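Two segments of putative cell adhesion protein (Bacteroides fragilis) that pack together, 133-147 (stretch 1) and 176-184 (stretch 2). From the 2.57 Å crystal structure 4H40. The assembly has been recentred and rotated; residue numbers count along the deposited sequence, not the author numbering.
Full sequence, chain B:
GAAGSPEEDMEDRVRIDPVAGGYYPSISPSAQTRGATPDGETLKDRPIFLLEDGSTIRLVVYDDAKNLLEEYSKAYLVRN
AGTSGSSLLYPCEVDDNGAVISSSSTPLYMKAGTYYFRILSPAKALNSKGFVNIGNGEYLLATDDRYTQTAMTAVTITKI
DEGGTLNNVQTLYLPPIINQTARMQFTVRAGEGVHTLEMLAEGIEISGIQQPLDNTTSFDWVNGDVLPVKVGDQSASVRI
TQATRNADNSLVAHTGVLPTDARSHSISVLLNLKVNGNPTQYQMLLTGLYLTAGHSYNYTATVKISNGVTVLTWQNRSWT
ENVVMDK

Stretch 1 133-147: NIGNGEYLLATDDRY
Stretch 2 176-184: PIINQTARM

The two segments run antiparallel as a short two-stranded ladder, Leu141 facing Asn179 (CA to CA 4.5 Å) as a non-hydrogen-bonded pair and Ala142 facing Ile178 (CA to CA 5.6 Å) as a hydrogen-bonded one. Ala142 N donates to Ile178 O at 2.9 Å and Ile178 N returns to Ala142 O at 3.1 Å; Gln180 N reaches Leu140 O at 2.8 Å. Phi/psi is extended at Leu141 (-92/137), Ala142 (-161/177) and Ile178 (-145/158), but Gln180 leaves the strand at -97/-14.

Gln180, with the largest covered area, folds its side chain (m, m, chi3 -69°) back along its own strand. One amide nitrogen thereby serves two acceptors: NE2 donates to Ile178 O at 3.0 Å and to Asp144 OD2 at 2.9 Å. Asp144 (chi1 -146°) is held in turn by Arg146, whose NE lies 2.7 Å from Asp144 OD1 in a salt bridge; Arg146 N also donates to Asp144 OD1 at 3.2 Å, within a type I turn from Asp144 to Tyr147. The aliphatic part of Gln180 is used too, its CG standing 3.8 Å from Ala142 CB and 3.9 Å from Leu140 CD2. Water 3 joins Arg146 NH2 (3.0 Å) to Gln180 O (2.7 Å).

Tyr139 (m, chi2 -68°) starts sideways, yet its ring reaches along stretch 2: CD1 lies 3.9 Å from Thr181 OG1, and OH lies 3.3 Å from CG of the extended Arg183, which sits at the ring edge. Where the backbones diverge, water 1 fills the gap, accepting from Leu140 N and Thr181 N (both 3.0 Å) and donating to Asn179 OD1 (2.7 Å).

Carbon contacts flank the ladder. Leu141 (m, t) sets CB 3.7 Å from CD1 of Ile177 (p, t), while Ile178 (t, t), on the same face as Ala142, brings CG2 within 3.4 Å of Asp144 CB and CD1 within 4.1 Å of Tyr147 CE2.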

# COMPACT_ATOMS: atom_id res chain seq x y z
N ASN B 133 -18.47 -8.59 26.29
CA ASN B 133 -17.26 -9.28 25.88
C ASN B 133 -17.20 -9.26 24.34
O ASN B 133 -18.14 -9.72 23.68
CB ASN B 133 -17.25 -10.73 26.43
CG ASN B 133 -17.15 -10.86 27.93
OD1 ASN B 133 -16.43 -10.11 28.60
ND2 ASN B 133 -17.83 -11.84 28.50
N ILE B 134 -16.14 -8.65 23.76
CA ILE B 134 -16.03 -8.56 22.30
C ILE B 134 -14.59 -8.82 21.89
O ILE B 134 -13.68 -8.17 22.41
CB ILE B 134 -16.61 -7.24 21.71
CG1 ILE B 134 -16.26 -7.08 20.23
CG2 ILE B 134 -16.21 -6.00 22.50
CD1 ILE B 134 -17.36 -6.70 19.39
N GLY B 135 -14.42 -9.76 20.96
CA GLY B 135 -13.13 -10.13 20.38
C GLY B 135 -13.03 -9.76 18.91
O GLY B 135 -13.73 -8.86 18.43
N ASN B 136 -12.15 -10.45 18.19
CA ASN B 136 -11.96 -10.26 16.76
C ASN B 136 -12.88 -11.22 16.05
O ASN B 136 -13.28 -12.23 16.65
CB ASN B 136 -10.51 -10.45 16.36
CG ASN B 136 -9.60 -9.39 16.92
OD1 ASN B 136 -9.77 -8.19 16.65
ND2 ASN B 136 -8.60 -9.82 17.71
N GLY B 137 -13.26 -10.87 14.82
CA GLY B 137 -14.15 -11.70 14.03
C GLY B 137 -15.61 -11.52 14.40
O GLY B 137 -16.40 -12.47 14.31
N GLU B 138 -15.97 -10.30 14.82
CA GLU B 138 -17.35 -9.96 15.14
C GLU B 138 -17.63 -8.47 15.02
O GLU B 138 -16.73 -7.64 15.20
CB GLU B 138 -17.75 -10.46 16.52
CG GLU B 138 -17.02 -9.82 17.68
CD GLU B 138 -17.43 -10.44 18.99
OE1 GLU B 138 -18.61 -10.28 19.35
OE2 GLU B 138 -16.60 -11.16 19.61
N TYR B 139 -18.89 -8.14 14.70
CA TYR B 139 -19.36 -6.76 14.62
C TYR B 139 -20.22 -6.47 15.80
O TYR B 139 -20.91 -7.37 16.27
CB TYR B 139 -20.13 -6.48 13.32
CG TYR B 139 -19.35 -6.75 12.07
CD1 TYR B 139 -18.25 -5.96 11.73
CD2 TYR B 139 -19.68 -7.80 11.22
CE1 TYR B 139 -17.52 -6.21 10.57
CE2 TYR B 139 -18.97 -8.04 10.04
CZ TYR B 139 -17.88 -7.25 9.73
OH TYR B 139 -17.16 -7.52 8.61
N LEU B 140 -20.17 -5.22 16.30
CA LEU B 140 -21.02 -4.76 17.39
C LEU B 140 -21.43 -3.34 17.14
O LEU B 140 -20.60 -2.42 17.13
CB LEU B 140 -20.41 -4.91 18.80
CG LEU B 140 -21.32 -4.38 19.91
CD1 LEU B 140 -22.29 -5.43 20.44
CD2 LEU B 140 -20.51 -3.73 21.01
N LEU B 141 -22.72 -3.17 16.93
CA LEU B 141 -23.36 -1.88 16.79
C LEU B 141 -23.82 -1.48 18.15
O LEU B 141 -24.30 -2.33 18.90
CB LEU B 141 -24.53 -1.94 15.81
CG LEU B 141 -24.25 -2.20 14.34
CD1 LEU B 141 -25.54 -2.29 13.59
CD2 LEU B 141 -23.45 -1.08 13.72
N ALA B 142 -23.63 -0.23 18.52
CA ALA B 142 -24.01 0.23 19.85
C ALA B 142 -24.13 1.75 19.90
O ALA B 142 -23.87 2.45 18.91
CB ALA B 142 -22.96 -0.22 20.86
N THR B 143 -24.53 2.24 21.06
CA THR B 143 -24.61 3.64 21.45
C THR B 143 -23.17 4.16 21.48
O THR B 143 -22.27 3.49 22.00
CB THR B 143 -25.28 3.71 22.84
OG1 THR B 143 -26.60 3.16 22.77
CG2 THR B 143 -25.33 5.11 23.40
N ASP B 144 -22.92 5.33 20.89
CA ASP B 144 -21.58 5.91 20.87
C ASP B 144 -21.64 7.33 21.33
O ASP B 144 -22.30 8.16 20.70
CB ASP B 144 -20.97 5.82 19.47
CG ASP B 144 -19.48 5.60 19.47
OD1 ASP B 144 -18.76 6.45 20.02
OD2 ASP B 144 -19.03 4.60 18.89
N ASP B 145 -20.94 7.64 22.43
CA ASP B 145 -20.93 8.98 22.99
C ASP B 145 -19.96 9.91 22.25
O ASP B 145 -19.95 11.12 22.51
CB ASP B 145 -20.61 8.93 24.49
CG ASP B 145 -21.79 8.55 25.39
OD1 ASP B 145 -22.93 8.45 24.89
OD2 ASP B 145 -21.56 8.37 26.62
N ARG B 146 -19.21 9.37 21.28
CA ARG B 146 -18.26 10.15 20.49
C ARG B 146 -18.99 11.09 19.52
O ARG B 146 -18.43 12.12 19.16
CB ARG B 146 -17.27 9.25 19.73
CG ARG B 146 -16.19 8.66 20.62
CD ARG B 146 -15.36 7.58 19.92
NE ARG B 146 -16.08 6.31 19.81
CZ ARG B 146 -15.52 5.13 19.55
NH1 ARG B 146 -14.21 5.03 19.40
NH2 ARG B 146 -16.27 4.04 19.45
N TYR B 147 -20.22 10.74 19.11
CA TYR B 147 -21.00 11.56 18.17
C TYR B 147 -22.34 11.88 18.76
O TYR B 147 -22.90 11.06 19.48
CB TYR B 147 -21.17 10.86 16.80
CG TYR B 147 -19.93 10.12 16.36
CD1 TYR B 147 -18.83 10.79 15.85
CD2 TYR B 147 -19.82 8.74 16.55
CE1 TYR B 147 -17.66 10.12 15.51
CE2 TYR B 147 -18.65 8.05 16.21
CZ TYR B 147 -17.57 8.75 15.69
OH TYR B 147 -16.42 8.07 15.35
N PRO B 176 -30.00 6.30 16.28
CA PRO B 176 -29.27 5.33 15.45
C PRO B 176 -28.02 4.82 16.20
O PRO B 176 -27.55 5.46 17.14
CB PRO B 176 -28.90 6.13 14.20
CG PRO B 176 -28.96 7.56 14.60
CD PRO B 176 -29.92 7.67 15.74
N ILE B 177 -27.55 3.61 15.84
CA ILE B 177 -26.37 3.00 16.45
C ILE B 177 -25.24 2.94 15.40
O ILE B 177 -25.46 3.18 14.22
CB ILE B 177 -26.71 1.64 17.14
CG1 ILE B 177 -27.34 0.61 16.17
CG2 ILE B 177 -27.57 1.87 18.40
CD1 ILE B 177 -27.83 -0.75 16.84
N ILE B 178 -24.02 2.71 15.83
CA ILE B 178 -22.85 2.75 14.97
C ILE B 178 -21.88 1.69 15.45
O ILE B 178 -21.97 1.24 16.60
CB ILE B 178 -22.26 4.21 15.00
CG1 ILE B 178 -21.15 4.45 13.96
CG2 ILE B 178 -21.91 4.69 16.43
CD1 ILE B 178 -20.97 5.87 13.57
N ASN B 179 -20.98 1.26 14.56
CA ASN B 179 -19.99 0.20 14.77
C ASN B 179 -18.93 0.55 15.79
O ASN B 179 -18.34 1.63 15.76
CB ASN B 179 -19.30 -0.14 13.46
CG ASN B 179 -20.12 -1.03 12.60
OD1 ASN B 179 -20.28 -2.23 12.90
ND2 ASN B 179 -20.71 -0.45 11.58
N GLN B 180 -18.65 -0.43 16.65
CA GLN B 180 -17.65 -0.32 17.71
C GLN B 180 -16.33 -0.91 17.29
O GLN B 180 -15.31 -0.62 17.92
CB GLN B 180 -18.16 -0.98 19.00
CG GLN B 180 -19.42 -0.32 19.57
CD GLN B 180 -19.31 1.18 19.66
OE1 GLN B 180 -18.55 1.72 20.47
NE2 GLN B 180 -19.98 1.88 18.77
N THR B 181 -16.34 -1.69 16.20
CA THR B 181 -15.15 -2.34 15.70
C THR B 181 -14.78 -1.85 14.30
O THR B 181 -15.57 -1.20 13.62
CB THR B 181 -15.32 -3.89 15.65
OG1 THR B 181 -16.13 -4.25 14.56
CG2 THR B 181 -15.91 -4.46 16.87
N ALA B 182 -13.57 -2.21 13.86
CA ALA B 182 -13.13 -1.95 12.52
C ALA B 182 -13.62 -3.11 11.66
O ALA B 182 -14.05 -4.14 12.19
CB ALA B 182 -11.61 -1.86 12.49
N ARG B 183 -13.56 -2.95 10.35
CA ARG B 183 -13.95 -3.98 9.40
C ARG B 183 -12.88 -4.11 8.34
O ARG B 183 -12.36 -3.10 7.86
CB ARG B 183 -15.29 -3.62 8.77
CG ARG B 183 -15.76 -4.64 7.75
CD ARG B 183 -17.10 -4.28 7.18
NE ARG B 183 -17.23 -4.78 5.82
CZ ARG B 183 -18.20 -5.59 5.42
NH1 ARG B 183 -19.13 -5.99 6.27
NH2 ARG B 183 -18.24 -6.00 4.15
N MSE B 184 -12.54 -5.34 7.98
CA MSE B 184 -11.60 -5.62 6.90
C MSE B 184 -12.35 -6.41 5.85
O MSE B 184 -13.17 -7.27 6.19
CB MSE B 184 -10.35 -6.36 7.38
CG MSE B 184 -9.48 -5.50 8.27
SE MSE B 184 -7.74 -6.24 8.73
CE MSE B 184 -6.74 -5.54 7.24
O HOH W 1 -18.61 -3.12 14.77
O HOH W 2 -17.84 4.28 16.26
O HOH W 3 -15.00 1.37 19.78